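Local coordinates for glycoside hydrolase family 31 (Trueperella pyogenes, PDB 5I0F), which probably hydrolyses alpha-glucosidic linkages of cycloalternan, passing through a covalent glycosyl-enzyme intermediate in a TIM-barrel active site, at residues M1-I9 with T32-P40; I141-L152 with K164-E173. All blocks are in the same frame, centred on the assembly; numbering follows the deposited sequence.

Contact 1 (M1-I9 with T32-P40); sequences MITHRPRGI and TIGATTSGP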
loop_
_atom_site.group_PDB
_atom_site.type_symbol
_atom_site.label_atom_id
_atom_site.label_comp_id
_atom_site.label_asym_id
_atom_site.label_seq_id
_atom_site.Cartn_x
_atom_site.Cartn_y
_atom_site.Cartn_z
ATOM N N MET A 1 5.622 32.323 -18.331
ATOM C CA MET A 1 5.934 31.036 -18.999
ATOM C C MET A 1 4.672 30.185 -19.003
ATOM O O MET A 1 3.939 30.147 -18.010
ATOM C CB MET A 1 7.061 30.283 -18.268
ATOM C CG MET A 1 7.465 28.982 -18.950
ATOM S SD MET A 1 8.617 27.953 -18.025
ATOM C CE MET A 1 7.739 27.617 -16.490
ATOM N N ILE A 2 4.453 29.498 -20.125
ATOM C CA ILE A 2 3.333 28.571 -20.311
ATOM C C ILE A 2 3.829 27.160 -20.024
ATOM O O ILE A 2 4.893 26.761 -20.508
ATOM C CB ILE A 2 2.785 28.633 -21.755
ATOM C CG1 ILE A 2 2.301 30.057 -22.085
ATOM C CG2 ILE A 2 1.669 27.610 -21.945
ATOM C CD1 ILE A 2 1.908 30.262 -23.549
ATOM N N THR A 3 3.071 26.419 -19.214
ATOM C CA THR A 3 3.367 25.023 -18.941
ATOM C C THR A 3 2.274 24.125 -19.518
ATOM O O THR A 3 1.085 24.299 -19.240
ATOM C CB THR A 3 3.501 24.776 -17.421
ATOM O OG1 THR A 3 4.549 25.598 -16.912
ATOM C CG2 THR A 3 3.831 23.317 -17.101
ATOM N N HIS A 4 2.701 23.172 -20.329
ATOM C CA HIS A 4 1.842 22.098 -20.781
ATOM C C HIS A 4 2.641 20.812 -20.718
ATOM O O HIS A 4 3.727 20.736 -21.259
ATOM C CB HIS A 4 1.355 22.338 -22.199
ATOM C CG HIS A 4 0.562 21.200 -22.759
ATOM N ND1 HIS A 4 -0.751 20.975 -22.419
ATOM C CD2 HIS A 4 0.907 20.211 -23.615
ATOM C CE1 HIS A 4 -1.196 19.916 -23.070
ATOM N NE2 HIS A 4 -0.208 19.433 -23.801
ATOM N N ARG A 5 2.103 19.827 -20.004
ATOM C CA ARG A 5 2.669 18.477 -19.948
ATOM C C ARG A 5 1.542 17.548 -20.364
ATOM O O ARG A 5 0.562 17.436 -19.642
ATOM C CB ARG A 5 3.076 18.121 -18.519
ATOM C CG ARG A 5 4.256 18.903 -17.954
ATOM C CD ARG A 5 4.548 18.464 -16.518
ATOM N NE ARG A 5 3.473 18.845 -15.599
ATOM C CZ ARG A 5 3.477 18.639 -14.280
ATOM N NH1 ARG A 5 4.502 18.041 -13.680
ATOM N NH2 ARG A 5 2.441 19.047 -13.548
ATOM N N PRO A 6 1.656 16.889 -21.525
ATOM C CA PRO A 6 0.551 16.071 -22.036
ATOM C C PRO A 6 -0.047 15.078 -21.023
ATOM O O PRO A 6 -1.244 14.856 -21.020
ATOM C CB PRO A 6 1.210 15.304 -23.187
ATOM C CG PRO A 6 2.279 16.201 -23.669
ATOM C CD PRO A 6 2.823 16.852 -22.437
ATOM N N ARG A 7 0.791 14.492 -20.180
ATOM C CA ARG A 7 0.318 13.538 -19.162
ATOM C C ARG A 7 0.098 14.153 -17.788
ATOM O O ARG A 7 -0.393 13.473 -16.883
ATOM C CB ARG A 7 1.275 12.355 -19.062
ATOM C CG ARG A 7 1.258 11.435 -20.275
ATOM C CD ARG A 7 2.357 10.381 -20.180
ATOM N NE ARG A 7 3.525 10.865 -20.904
ATOM C CZ ARG A 7 4.646 11.371 -20.388
ATOM N NH1 ARG A 7 4.843 11.457 -19.082
ATOM N NH2 ARG A 7 5.596 11.786 -21.212
ATOM N N GLY A 8 0.458 15.423 -17.623
ATOM C CA GLY A 8 0.241 16.136 -16.386
ATOM C C GLY A 8 1.161 15.701 -15.258
ATOM O O GLY A 8 2.287 15.263 -15.483
ATOM N N ILE A 9 0.656 15.834 -14.038
ATOM C CA ILE A 9 1.423 15.500 -12.834
ATOM C C ILE A 9 1.539 13.968 -12.701
ATOM O O ILE A 9 2.488 13.458 -12.085
ATOM C CB ILE A 9 0.790 16.148 -11.580
ATOM C CG1 ILE A 9 1.718 16.040 -10.352
ATOM C CG2 ILE A 9 -0.588 15.572 -11.287
ATOM C CD1 ILE A 9 1.209 16.846 -9.165
ATOM N N THR A 32 -9.903 17.136 -24.066
ATOM C CA THR A 32 -9.764 18.365 -23.283
ATOM C C THR A 32 -8.289 18.736 -23.237
ATOM O O THR A 32 -7.448 17.886 -22.949
ATOM C CB THR A 32 -10.290 18.171 -21.848
ATOM O OG1 THR A 32 -11.659 17.785 -21.920
ATOM C CG2 THR A 32 -10.193 19.436 -21.029
ATOM N N ILE A 33 -7.993 20.008 -23.510
ATOM C CA ILE A 33 -6.621 20.501 -23.583
ATOM C C ILE A 33 -6.422 21.569 -22.516
ATOM O O ILE A 33 -7.087 22.605 -22.556
ATOM C CB ILE A 33 -6.336 21.113 -24.967
ATOM C CG1 ILE A 33 -6.559 20.062 -26.060
ATOM C CG2 ILE A 33 -4.905 21.631 -25.038
ATOM C CD1 ILE A 33 -6.576 20.619 -27.454
ATOM N N GLY A 34 -5.485 21.317 -21.602
ATOM C CA GLY A 34 -5.134 22.231 -20.515
ATOM C C GLY A 34 -3.714 22.787 -20.596
ATOM O O GLY A 34 -2.798 22.115 -21.061
ATOM N N ALA A 35 -3.552 24.028 -20.150
ATOM C CA ALA A 35 -2.234 24.659 -19.989
ATOM C C ALA A 35 -2.316 25.638 -18.838
ATOM O O ALA A 35 -3.399 26.122 -18.520
ATOM C CB ALA A 35 -1.811 25.369 -21.273
ATOM N N THR A 36 -1.182 25.904 -18.195
ATOM C CA THR A 36 -1.108 26.915 -17.165
ATOM C C THR A 36 -0.085 27.997 -17.552
ATOM O O THR A 36 0.832 27.761 -18.353
ATOM C CB THR A 36 -0.722 26.335 -15.792
ATOM O OG1 THR A 36 0.595 25.786 -15.860
ATOM C CG2 THR A 36 -1.704 25.245 -15.360
ATOM N N THR A 37 -0.287 29.176 -16.983
ATOM C CA THR A 37 0.629 30.290 -17.104
ATOM C C THR A 37 1.212 30.610 -15.723
ATOM O O THR A 37 0.496 30.577 -14.720
ATOM C CB THR A 37 -0.087 31.521 -17.682
ATOM O OG1 THR A 37 -1.197 31.874 -16.847
ATOM C CG2 THR A 37 -0.621 31.215 -19.069
ATOM N N SER A 38 2.513 30.906 -15.694
ATOM C CA SER A 38 3.227 31.234 -14.456
ATOM C C SER A 38 2.786 32.576 -13.893
ATOM O O SER A 38 2.718 32.754 -12.677
ATOM C CB SER A 38 4.747 31.250 -14.679
ATOM O OG SER A 38 5.137 32.297 -15.558
ATOM N N GLY A 39 2.516 33.529 -14.778
ATOM C CA GLY A 39 1.963 34.805 -14.388
ATOM C C GLY A 39 0.515 34.921 -14.795
ATOM O O GLY A 39 -0.026 34.045 -15.477
ATOM N N PRO A 40 -0.129 36.027 -14.398
ATOM C CA PRO A 40 -1.486 36.286 -14.865
ATOM C C PRO A 40 -1.493 36.818 -16.309
ATOM O O PRO A 40 -0.583 37.631 -16.709
ATOM C CB PRO A 40 -1.991 37.342 -13.885
ATOM C CG PRO A 40 -0.759 38.106 -13.506
ATOM C CD PRO A 40 0.380 37.123 -13.544
HETATM O O HOH W 1 2.755 34.181 -17.707
#
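Met1 to His4 runs antiparallel to Gly34 to Ser38, the two directions 156° apart, with Thr3 and Thr36 as a hydrogen-bonded pair and Ile2 and Thr37 as the neighbouring non-hydrogen-bonded pair. Thr3 N gives a bond of 2.7 Å to Thr36 O, and Thr36 N returns one to Thr3 O; two residues further, Ser38 N donates to Met1 O. Ser38 then uses its side chain as well: with chi1 at 66° its OG sits between its own backbone N and carbonyl carbon, turned to the chain start, and accepts from Met1 N at 2.8 Å. The terminal amine also meets Glu119. Short as it is, the first strand adds an edge to strand 31-37 in the antiparallel sheet of the N-terminal domain, and its two sides differ. Thr3 and Thr36 lie side by side pointing the same way, Thr3 CB 3.4 Å from Thr36 OG1. On the other side the CG2 branch of Ile2 rests 4.2 Å from Ala35 CB, and both residues continue onto Met44 and Phe109. Beyond the paired residues His4 takes over the bonding with its ring. With CG anti to the backbone N (chi1 175°) and the ring turned so that ND1 faces the strand, ND1 donates to Gly34 O at 2.7 Å, the acceptor almost exactly in the ring plane and its C=O pointing nearly straight at the nitrogen. NE2 bonds to Tyr107 OH, so both ring nitrogens are held and the rotation of this buried imidazole is fixed, with the ring of Phe124 meeting it edge-to-face.

Contact 2 (I141-L152 with K164-E173); sequences IDGDRFIPDSPL and KFALRIEGDE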
loop_
_atom_site.group_PDB
_atom_site.type_symbol
_atom_site.label_atom_id
_atom_site.label_comp_id
_atom_site.label_asym_id
_atom_site.label_seq_id
_atom_site.Cartn_x
_atom_site.Cartn_y
_atom_site.Cartn_z
ATOM N N ILE A 141 -1.145 -16.810 -23.669
ATOM C CA ILE A 141 -2.044 -17.303 -22.619
ATOM C C ILE A 141 -2.515 -18.727 -22.973
ATOM O O ILE A 141 -2.842 -18.995 -24.114
ATOM C CB ILE A 141 -3.272 -16.362 -22.432
ATOM C CG1 ILE A 141 -4.167 -16.845 -21.276
ATOM C CG2 ILE A 141 -4.095 -16.249 -23.716
ATOM C CD1 ILE A 141 -5.230 -15.855 -20.821
ATOM N N ASP A 142 -2.539 -19.608 -21.980
ATOM C CA ASP A 142 -2.949 -21.005 -22.132
ATOM C C ASP A 142 -4.332 -21.171 -21.502
ATOM O O ASP A 142 -4.992 -20.180 -21.222
ATOM C CB ASP A 142 -1.906 -21.908 -21.460
ATOM C CG ASP A 142 -0.531 -21.758 -22.090
ATOM O OD1 ASP A 142 -0.435 -21.940 -23.316
ATOM O OD2 ASP A 142 0.452 -21.434 -21.379
ATOM N N GLY A 143 -4.796 -22.405 -21.310
ATOM C CA GLY A 143 -6.064 -22.630 -20.599
ATOM C C GLY A 143 -7.261 -22.382 -21.491
ATOM O O GLY A 143 -7.104 -22.144 -22.689
ATOM N N ASP A 144 -8.457 -22.416 -20.912
ATOM C CA ASP A 144 -9.705 -22.444 -21.700
ATOM C C ASP A 144 -10.646 -21.245 -21.516
ATOM O O ASP A 144 -11.709 -21.228 -22.133
ATOM C CB ASP A 144 -10.478 -23.776 -21.458
ATOM C CG ASP A 144 -10.906 -23.990 -19.985
ATOM O OD1 ASP A 144 -11.106 -23.019 -19.234
ATOM O OD2 ASP A 144 -11.055 -25.162 -19.569
ATOM N N ARG A 145 -10.284 -20.256 -20.691
ATOM C CA ARG A 145 -11.174 -19.098 -20.468
ATOM C C ARG A 145 -10.901 -17.875 -21.347
ATOM O O ARG A 145 -11.748 -16.999 -21.447
ATOM C CB ARG A 145 -11.190 -18.699 -18.990
ATOM C CG ARG A 145 -11.649 -19.808 -18.037
ATOM C CD ARG A 145 -12.980 -20.446 -18.426
ATOM N NE ARG A 145 -13.462 -21.363 -17.380
ATOM C CZ ARG A 145 -14.159 -21.016 -16.295
ATOM N NH1 ARG A 145 -14.529 -19.752 -16.087
ATOM N NH2 ARG A 145 -14.511 -21.964 -15.412
ATOM N N PHE A 146 -9.738 -17.815 -21.982
ATOM C CA PHE A 146 -9.416 -16.716 -22.911
ATOM C C PHE A 146 -10.385 -16.730 -24.080
ATOM O O PHE A 146 -10.589 -17.775 -24.674
ATOM C CB PHE A 146 -7.995 -16.903 -23.437
ATOM C CG PHE A 146 -7.550 -15.859 -24.440
ATOM C CD1 PHE A 146 -7.539 -14.514 -24.107
ATOM C CD2 PHE A 146 -7.081 -16.233 -25.700
ATOM C CE1 PHE A 146 -7.093 -13.554 -25.009
ATOM C CE2 PHE A 146 -6.628 -15.277 -26.602
ATOM C CZ PHE A 146 -6.646 -13.940 -26.261
ATOM N N ILE A 147 -10.963 -15.578 -24.402
ATOM C CA ILE A 147 -11.839 -15.409 -25.551
ATOM C C ILE A 147 -10.964 -14.978 -26.736
ATOM O O ILE A 147 -10.528 -13.819 -26.794
ATOM C CB ILE A 147 -12.903 -14.320 -25.273
ATOM C CG1 ILE A 147 -13.719 -14.638 -23.992
ATOM C CG2 ILE A 147 -13.806 -14.111 -26.474
ATOM C CD1 ILE A 147 -14.501 -15.939 -24.024
ATOM N N PRO A 148 -10.675 -15.906 -27.670
ATOM C CA PRO A 148 -9.636 -15.609 -28.671
ATOM C C PRO A 148 -9.893 -14.431 -29.620
ATOM O O PRO A 148 -8.934 -13.823 -30.073
ATOM C CB PRO A 148 -9.467 -16.927 -29.441
ATOM C CG PRO A 148 -10.666 -17.747 -29.135
ATOM C CD PRO A 148 -11.263 -17.251 -27.853
ATOM N N ASP A 149 -11.144 -14.094 -29.913
ATOM C CA ASP A 149 -11.414 -12.901 -30.759
ATOM C C ASP A 149 -11.545 -11.576 -29.958
ATOM O O ASP A 149 -11.852 -10.527 -30.533
ATOM C CB ASP A 149 -12.629 -13.122 -31.682
ATOM C CG ASP A 149 -13.972 -13.138 -30.930
ATOM O OD1 ASP A 149 -14.008 -13.018 -29.676
ATOM O OD2 ASP A 149 -15.016 -13.272 -31.608
ATOM N N SER A 150 -11.295 -11.627 -28.651
ATOM C CA SER A 150 -11.470 -10.456 -27.783
ATOM C C SER A 150 -10.378 -9.370 -27.858
ATOM O O SER A 150 -10.688 -8.213 -27.636
ATOM C CB SER A 150 -11.688 -10.917 -26.330
ATOM O OG SER A 150 -10.490 -11.390 -25.721
ATOM N N PRO A 151 -9.115 -9.706 -28.200
ATOM C CA PRO A 151 -8.095 -8.642 -28.145
ATOM C C PRO A 151 -8.337 -7.407 -29.022
ATOM O O PRO A 151 -8.576 -7.525 -30.222
ATOM C CB PRO A 151 -6.806 -9.354 -28.569
ATOM C CG PRO A 151 -7.030 -10.781 -28.229
ATOM C CD PRO A 151 -8.498 -11.016 -28.494
ATOM N N LEU A 152 -8.308 -6.234 -28.410
ATOM C CA LEU A 152 -8.308 -4.952 -29.120
ATOM C C LEU A 152 -7.076 -4.137 -28.710
ATOM O O LEU A 152 -6.796 -3.998 -27.514
ATOM C CB LEU A 152 -9.572 -4.176 -28.785
ATOM C CG LEU A 152 -10.890 -4.694 -29.381
ATOM C CD1 LEU A 152 -12.073 -3.957 -28.765
ATOM C CD2 LEU A 152 -10.893 -4.547 -30.889
ATOM N N LYS A 164 -6.802 -4.471 -24.684
ATOM C CA LYS A 164 -7.807 -5.103 -23.848
ATOM C C LYS A 164 -8.253 -6.437 -24.409
ATOM O O LYS A 164 -8.212 -6.676 -25.618
ATOM C CB LYS A 164 -8.984 -4.177 -23.538
ATOM C CG LYS A 164 -9.784 -3.718 -24.710
ATOM C CD LYS A 164 -10.550 -2.439 -24.368
ATOM C CE LYS A 164 -11.348 -2.001 -25.589
ATOM N NZ LYS A 164 -12.210 -0.827 -25.318
ATOM N N PHE A 165 -8.640 -7.313 -23.502
ATOM C CA PHE A 165 -9.072 -8.663 -23.856
ATOM C C PHE A 165 -9.960 -9.203 -22.737
ATOM O O PHE A 165 -10.113 -8.549 -21.700
ATOM C CB PHE A 165 -7.859 -9.565 -24.152
ATOM C CG PHE A 165 -6.960 -9.789 -22.981
ATOM C CD1 PHE A 165 -5.909 -8.914 -22.713
ATOM C CD2 PHE A 165 -7.174 -10.866 -22.126
ATOM C CE1 PHE A 165 -5.074 -9.128 -21.617
ATOM C CE2 PHE A 165 -6.352 -11.079 -21.029
ATOM C CZ PHE A 165 -5.295 -10.211 -20.777
ATOM N N ALA A 166 -10.564 -10.363 -22.961
ATOM C CA ALA A 166 -11.548 -10.907 -22.032
ATOM C C ALA A 166 -11.296 -12.352 -21.684
ATOM O O ALA A 166 -10.738 -13.126 -22.483
ATOM C CB ALA A 166 -12.950 -10.749 -22.584
ATOM N N LEU A 167 -11.723 -12.700 -20.469
ATOM C CA LEU A 167 -11.784 -14.073 -20.000
ATOM C C LEU A 167 -13.218 -14.426 -19.613
ATOM O O LEU A 167 -13.958 -13.601 -19.038
ATOM C CB LEU A 167 -10.896 -14.261 -18.774
ATOM C CG LEU A 167 -9.460 -13.761 -18.849
ATOM C CD1 LEU A 167 -8.802 -14.040 -17.508
ATOM C CD2 LEU A 167 -8.703 -14.455 -19.962
ATOM N N ARG A 168 -13.600 -15.675 -19.885
ATOM C CA ARG A 168 -14.924 -16.165 -19.544
ATOM C C ARG A 168 -15.034 -16.520 -18.044
ATOM O O ARG A 168 -14.145 -17.163 -17.497
ATOM C CB ARG A 168 -15.241 -17.393 -20.399
ATOM C CG ARG A 168 -16.688 -17.865 -20.297
ATOM C CD ARG A 168 -17.037 -18.860 -21.401
ATOM N NE ARG A 168 -16.226 -20.057 -21.266
ATOM C CZ ARG A 168 -16.438 -21.043 -20.387
ATOM N NH1 ARG A 168 -15.603 -22.078 -20.374
ATOM N NH2 ARG A 168 -17.482 -21.034 -19.539
ATOM N N ILE A 169 -16.137 -16.127 -17.411
ATOM C CA ILE A 169 -16.459 -16.520 -16.029
ATOM C C ILE A 169 -17.837 -17.157 -16.043
ATOM O O ILE A 169 -18.696 -16.740 -16.811
ATOM C CB ILE A 169 -16.371 -15.315 -15.044
ATOM C CG1 ILE A 169 -16.673 -15.715 -13.606
ATOM C CG2 ILE A 169 -17.299 -14.163 -15.440
ATOM C CD1 ILE A 169 -16.235 -14.670 -12.579
ATOM N N GLU A 170 -18.017 -18.183 -15.214
ATOM C CA GLU A 170 -19.271 -18.944 -15.129
ATOM C C GLU A 170 -20.140 -18.475 -13.956
ATOM O O GLU A 170 -19.672 -17.788 -13.044
ATOM C CB GLU A 170 -18.973 -20.451 -15.050
ATOM C CG GLU A 170 -18.239 -20.929 -16.300
ATOM C CD GLU A 170 -18.040 -22.435 -16.391
ATOM O OE1 GLU A 170 -18.270 -23.143 -15.404
ATOM O OE2 GLU A 170 -17.647 -22.912 -17.479
ATOM N N GLY A 171 -21.419 -18.817 -14.027
ATOM C CA GLY A 171 -22.458 -18.233 -13.171
ATOM C C GLY A 171 -22.279 -18.390 -11.675
ATOM O O GLY A 171 -22.679 -17.512 -10.907
ATOM N N ASP A 172 -21.652 -19.479 -11.254
ATOM C CA ASP A 172 -21.410 -19.704 -9.827
ATOM C C ASP A 172 -19.992 -19.344 -9.369
ATOM O O ASP A 172 -19.595 -19.735 -8.262
ATOM C CB ASP A 172 -21.699 -21.153 -9.469
ATOM C CG ASP A 172 -20.708 -22.128 -10.101
ATOM O OD1 ASP A 172 -20.209 -21.859 -11.239
ATOM O OD2 ASP A 172 -20.458 -23.168 -9.448
ATOM N N GLU A 173 -19.234 -18.612 -10.190
ATOM C CA GLU A 173 -17.838 -18.311 -9.853
ATOM C C GLU A 173 -17.684 -16.991 -9.099
ATOM O O GLU A 173 -18.400 -16.024 -9.370
ATOM C CB GLU A 173 -16.957 -18.346 -11.100
ATOM C CG GLU A 173 -16.651 -19.780 -11.508
ATOM C CD GLU A 173 -15.830 -19.941 -12.770
ATOM O OE1 GLU A 173 -15.856 -19.069 -13.672
ATOM O OE2 GLU A 173 -15.178 -21.006 -12.896
#
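A salt-bridge network of Asp144, Arg145, Arg168, Glu170 and Glu173 closes one end of this contact, with Arg145 at its centre. The side chain of Arg145 bends at chi2 (-52°) and meets Glu173 end-on, NH1 to OE1 and NH2 to OE2, each at 2.8 Å, the guanidinium and carboxylate planes only 17° apart. NH1 has a second acceptor, Arg168 O, which lies in the guanidinium plane although the nitrogen stands above the carbonyl plane. Glu173 OE1 is also reached by Glu170 N from above the carboxylate, and OE2 by Trp226, a second shell that holds the acid in position. The guanidinium of Arg168 stacks on that of Arg145, centres 4.7 Å apart; their like charges are probably offset by Glu170, whose OE2 takes Arg168 NH2 in plane on its anti lone pair, and by Asp144 beside Arg145 NE. Toward the other end the link passes to the backbone, with Arg168 N bonded to Arg145 O and Ile147 N to Ala166 O. Within the turn from Ile147 to Ser150, Ser150 OG donates to Ile147 O at 2.7 Å and accepts from Ala166 N at 2.9 Å, bridging turn and strand. Between these bonds and Ile141, the edge of the Phe146 ring brings CE1 to within 3.9 Å of Phe165 CD2, the side chains crossing at about a right angle, while Ile141 CD1 meets Leu167 CD2. At Leu152 and Lys164 the antiparallel pairing of strands 152-155 and 160-168 begins, a beta hairpin whose first arm follows an irregular loop held to the second.

Overall arrangement
The two contacts follow one another in the chain and neither encloses the other. From the N terminus, contact 1 closes first: after 22 intervening residues, including the short strand 20-21, strand 31-37 returns to pair with the very start of the protein within the N-terminal sheet. The chain then completes that sheet before contact 2 opens. There the loop following strand 138-141 is laid along strand 160-168, with strand 152-155 as the intervening hairpin arm, joining a five-stranded mixed sheet to a six-stranded antiparallel one. Contact 1 and contact 2 lie in different beta sheets, their centres about 41 Å apart, and both precede the catalytic barrel in sequence.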